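Local coordinates for protein hydroxylase (PDB 2OR0) that is a putative hydroxylase of the acyl-CoA dehydrogenase-like family that probably binds flavin and uses molecular oxygen to hydroxylate its substrate, at residues G402-G406 / M407-M411; A40-S43 / E44-R48. All blocks are in the same frame, centred on the assembly; numbering follows the deposited sequence. Where two conformers were deposited one is given.

Contact 1 (G402-G406 / M407-M411). With ACT (acetate ion), chain E.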
loop_
_atom_site.group_PDB
_atom_site.type_symbol
_atom_site.label_atom_id
_atom_site.label_comp_id
_atom_site.label_asym_id
_atom_site.label_seq_id
_atom_site.Cartn_x
_atom_site.Cartn_y
_atom_site.Cartn_z
ATOM N N GLY A 402 -15.342 1.430 26.424
ATOM C CA GLY A 402 -14.414 2.499 26.758
ATOM C C GLY A 402 -14.139 3.396 25.577
ATOM O O GLY A 402 -14.535 3.092 24.458
ATOM N N GLU A 403 -13.461 4.512 25.817
ATOM C CA GLU A 403 -13.078 5.412 24.723
ATOM C C GLU A 403 -11.571 5.628 24.706
ATOM O O GLU A 403 -10.999 6.148 25.672
ATOM C CB GLU A 403 -13.850 6.759 24.737
ATOM C CG GLU A 403 -15.066 6.800 23.758
ATOM C CD GLU A 403 -14.680 7.021 22.271
ATOM O OE1 GLU A 403 -14.312 8.161 21.911
ATOM O OE2 GLU A 403 -14.769 6.081 21.448
ATOM N N PRO A 404 -10.918 5.167 23.628
ATOM C CA PRO A 404 -9.534 5.484 23.347
ATOM C C PRO A 404 -9.325 6.986 23.350
ATOM O O PRO A 404 -10.121 7.732 22.761
ATOM C CB PRO A 404 -9.336 4.936 21.934
ATOM C CG PRO A 404 -10.263 3.825 21.850
ATOM C CD PRO A 404 -11.480 4.270 22.609
ATOM N N GLN A 405 -8.250 7.405 24.017
ATOM C CA GLN A 405 -7.913 8.828 24.148
ATOM C C GLN A 405 -6.616 9.160 23.439
ATOM O O GLN A 405 -5.685 8.342 23.412
ATOM C CB GLN A 405 -7.793 9.198 25.633
ATOM C CG GLN A 405 -9.098 9.014 26.407
ATOM C CD GLN A 405 -10.172 10.016 25.991
ATOM O OE1 GLN A 405 -11.055 9.714 25.165
ATOM N NE2 GLN A 405 -10.092 11.229 26.549
ATOM N N GLY A 406 -6.571 10.360 22.859
ATOM C CA GLY A 406 -5.321 10.923 22.374
ATOM C C GLY A 406 -4.658 10.104 21.284
ATOM O O GLY A 406 -5.259 9.896 20.217
HETATM N N MSE A 407 -3.422 9.654 21.559
HETATM C CA MSE A 407 -2.641 8.894 20.572
HETATM C C MSE A 407 -3.213 7.502 20.288
HETATM O O MSE A 407 -2.985 6.941 19.214
HETATM C CB MSE A 407 -1.167 8.807 20.976
HETATM C CG MSE A 407 -0.353 10.064 20.641
HETATM SE SE MSE A 407 -0.326 10.515 18.740
HETATM C CE MSE A 407 -1.777 11.830 18.663
HETATM N N MSE A 408 -3.969 6.971 21.238
HETATM C CA MSE A 408 -4.634 5.692 21.061
HETATM C C MSE A 408 -5.792 5.764 20.056
HETATM O O MSE A 408 -6.389 4.731 19.715
HETATM C CB MSE A 408 -5.081 5.138 22.411
HETATM C CG MSE A 408 -3.920 4.556 23.235
HETATM SE SE MSE A 408 -3.778 2.604 23.087
HETATM C CE MSE A 408 -5.621 2.268 23.649
ATOM N N ARG A 409 -6.094 6.972 19.564
ATOM C CA ARG A 409 -7.086 7.138 18.479
ATOM C C ARG A 409 -6.433 7.255 17.112
ATOM O O ARG A 409 -7.128 7.284 16.110
ATOM C CB ARG A 409 -8.015 8.356 18.685
ATOM C CG ARG A 409 -8.852 8.288 19.945
ATOM C CD ARG A 409 -9.809 9.497 20.094
ATOM N NE ARG A 409 -11.022 9.373 19.279
ATOM C CZ ARG A 409 -12.102 8.679 19.640
ATOM N NH1 ARG A 409 -12.140 8.030 20.793
ATOM N NH2 ARG A 409 -13.147 8.625 18.839
ATOM N N ALA A 410 -5.106 7.352 17.062
ATOM C CA ALA A 410 -4.395 7.547 15.793
ATOM C C ALA A 410 -4.670 6.427 14.786
ATOM O O ALA A 410 -4.878 5.278 15.182
ATOM C CB ALA A 410 -2.876 7.679 16.040
HETATM N N MSE A 411 -4.665 6.788 13.501
HETATM C CA MSE A 411 -4.870 5.869 12.377
HETATM C C MSE A 411 -6.192 5.056 12.359
HETATM O O MSE A 411 -6.256 3.993 11.735
HETATM C CB MSE A 411 -3.654 4.951 12.150
HETATM C CG MSE A 411 -2.597 5.491 11.183
HETATM SE SE MSE A 411 -3.144 5.733 9.312
HETATM C CE MSE A 411 -4.440 4.341 9.085
HETATM C C ACT E . -12.771 10.208 15.583
HETATM O O ACT E . -13.668 9.904 16.398
HETATM O OXT ACT E . -13.157 10.318 14.400
HETATM C CH3 ACT E . -11.339 10.422 15.983
#
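NH1 of R409 faces two oxygens of the loop just before the turn, P404 O and E403 OE1. Its sounder bond runs 2.8 Å to P404 O, nearly straight (165°) and within both the guanidinium and carbonyl planes. E403 OE1 forms a salt bridge with the same nitrogen, but the modelled 2.4 Å between E403 OE1 and R409 NH1 is too short to trust. The carboxylate and guanidinium planes are 62° apart, so the ions do not pair flat. A bend at chi3 (80°) folds the arginine back over P404, and NH2 donates to acetate O at 2.8 Å. R334 holds this anion too, and F331 gives the guanidinium a cation-pi partner. M408 N donates to Q405 O (3.1 Å), closing a type II' turn whose positive-phi corner suits glycine, here G406; R409 N reaches G406 O at 3.1 Å. P404 CB, 4.3 Å from M408 CB, adds an apolar contact, and both side chains rest on helix 389-399. Replacing R409 by an alanine is likely to leave the E403 carboxylate without its ionic mate and P404 O without this donor. Two arginines around an acetate, probably from the crystallisation liquor, suggest only a spot where a small anion can settle.

Contact 2 (A40-S43 / E44-R48)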
loop_
_atom_site.group_PDB
_atom_site.type_symbol
_atom_site.label_atom_id
_atom_site.label_comp_id
_atom_site.label_asym_id
_atom_site.label_seq_id
_atom_site.Cartn_x
_atom_site.Cartn_y
_atom_site.Cartn_z
ATOM N N ALA A 40 11.401 -8.486 -13.027
ATOM C CA ALA A 40 11.518 -8.534 -11.573
ATOM C C ALA A 40 12.960 -8.607 -11.031
ATOM O O ALA A 40 13.326 -7.880 -10.100
ATOM C CB ALA A 40 10.663 -9.668 -11.028
ATOM N N VAL A 41 13.778 -9.480 -11.625
ATOM C CA VAL A 41 15.161 -9.674 -11.184
ATOM C C VAL A 41 15.965 -8.374 -11.393
ATOM O O VAL A 41 16.750 -7.956 -10.527
ATOM C CB VAL A 41 15.804 -10.918 -11.892
ATOM C CG1 VAL A 41 17.335 -10.929 -11.777
ATOM C CG2 VAL A 41 15.221 -12.189 -11.325
ATOM N N GLN A 42 15.724 -7.714 -12.524
ATOM C CA GLN A 42 16.441 -6.482 -12.837
ATOM C C GLN A 42 16.040 -5.312 -11.937
ATOM O O GLN A 42 16.907 -4.561 -11.493
ATOM C CB GLN A 42 16.310 -6.129 -14.329
ATOM C CG GLN A 42 17.274 -5.008 -14.781
ATOM C CD GLN A 42 18.730 -5.405 -14.628
ATOM O OE1 GLN A 42 19.181 -6.375 -15.245
ATOM N NE2 GLN A 42 19.473 -4.669 -13.789
ATOM N N SER A 43 14.743 -5.159 -11.646
ATOM C CA SER A 43 14.306 -4.123 -10.686
ATOM C C SER A 43 14.912 -4.371 -9.300
ATOM O O SER A 43 15.230 -3.435 -8.559
ATOM C CB SER A 43 12.780 -4.058 -10.567
ATOM O OG SER A 43 12.164 -3.799 -11.819
ATOM N N GLU A 44 15.055 -5.641 -8.934
ATOM C CA GLU A 44 15.649 -5.932 -7.656
ATOM C C GLU A 44 17.132 -5.554 -7.639
ATOM O O GLU A 44 17.596 -4.886 -6.715
ATOM C CB GLU A 44 15.470 -7.388 -7.269
ATOM C CG GLU A 44 15.471 -7.535 -5.756
ATOM C CD GLU A 44 15.858 -8.872 -5.353
ATOM O OE1 GLU A 44 16.474 -9.561 -6.205
ATOM O OE2 GLU A 44 15.546 -9.245 -4.210
ATOM N N ALA A 45 17.852 -5.966 -8.677
ATOM C CA ALA A 45 19.273 -5.658 -8.807
ATOM C C ALA A 45 19.502 -4.139 -8.807
ATOM O O ALA A 45 20.464 -3.656 -8.195
ATOM C CB ALA A 45 19.840 -6.307 -10.069
ATOM N N ASP A 46 18.592 -3.382 -9.430
ATOM C CA ASP A 46 18.709 -1.920 -9.495
ATOM C C ASP A 46 18.225 -1.214 -8.239
ATOM O O ASP A 46 18.489 -0.030 -8.084
ATOM C CB ASP A 46 17.895 -1.351 -10.659
ATOM C CG ASP A 46 18.400 -1.789 -12.027
ATOM O OD1 ASP A 46 19.545 -2.303 -12.139
ATOM O OD2 ASP A 46 17.617 -1.619 -13.004
ATOM N N CYS A 47 17.480 -1.922 -7.382
ATOM C CA CYS A 47 16.743 -1.320 -6.256
ATOM C C CYS A 47 15.800 -0.216 -6.696
ATOM O O CYS A 47 15.697 0.822 -6.035
ATOM C CB CYS A 47 17.694 -0.788 -5.164
ATOM S SG CYS A 47 18.700 -2.073 -4.465
ATOM N N ARG A 48 15.102 -0.453 -7.802
ATOM C CA ARG A 48 14.295 0.564 -8.463
ATOM C C ARG A 48 13.571 -0.158 -9.582
ATOM O O ARG A 48 14.185 -0.939 -10.294
ATOM C CB ARG A 48 15.246 1.642 -9.042
ATOM C CG ARG A 48 14.656 2.598 -10.069
ATOM C CD ARG A 48 15.756 3.180 -10.980
ATOM N NE ARG A 48 15.296 4.350 -11.742
ATOM C CZ ARG A 48 14.597 4.308 -12.876
ATOM N NH1 ARG A 48 14.233 3.143 -13.430
ATOM N NH2 ARG A 48 14.247 5.461 -13.464
HETATM O O HOH W 1 18.222 -9.367 -8.693
#
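Q42 and D46, one helical turn apart, join by side chain as well as backbone. Q42 NE2 donates to D46 OD1 at 2.9 Å, the acceptor lying in the amide plane while the nitrogen stands above the carboxylate plane, 42° out of it. The glutamine reaches forward because its CG is anti to the backbone N (chi1 -168°) and the chain then bends at chi2 (63°). An amide suits this place, since it supplies an N-H to an acidic neighbour without adding charge.

The carbonyls of A40 to E44 each accept a backbone N-H, and V41 O a water as well. A40 O accepts E44 N at 3.1 Å, V41 O takes A45 N at 2.9 Å, and Q42 O takes D46 N, also at 2.9 Å. The water, 2.7 Å from V41 O, gives its other proton to E44 OE1. The extended glutamate thus returns through solvent to its own helix, while its OE2 forms a salt bridge with R375 on helix 370-381. A40 is a small buried residue where the helix meets R372 of that same helix.

After D46 the helix ends in a Schellman motif. C47 adopts positive phi, a conformation more often filled by glycine, and its N bonds E44 O; R48 N reaches back to S43 O at 3.1 Å. The small, buried S43 can spend its hydroxyl, OG, on T50 N, and R48 pairs with D51, so polar bonds continue past the chain reversal.

D46 lies at the C-terminal, negative end of the helix dipole, a place that would probably disfavour its charge; the Q42 N-H may partly offset this.

In the fold
From the N terminus the chain first meets contact 2, at the end of helix 33-46, where residues 40-48 turn toward helix 51-60. The chain then passes through further helices, the mixed sheet and the long helices 250-277, 292-324 and 331-356 before helix 389-399 leads into contact 1, close to the last modelled residue. Each contact closes only a short local turn, and they stand in series, neither nested nor crossed. Their centres are 40 Å apart, on opposite sides of the chain's centre. Contact 2 ties helix 33-46 to helix 370-381 and, through T50 and D51, to the start of helix 51-60; contact 1 lays the C-terminal tail against helices 389-399 and 331-356.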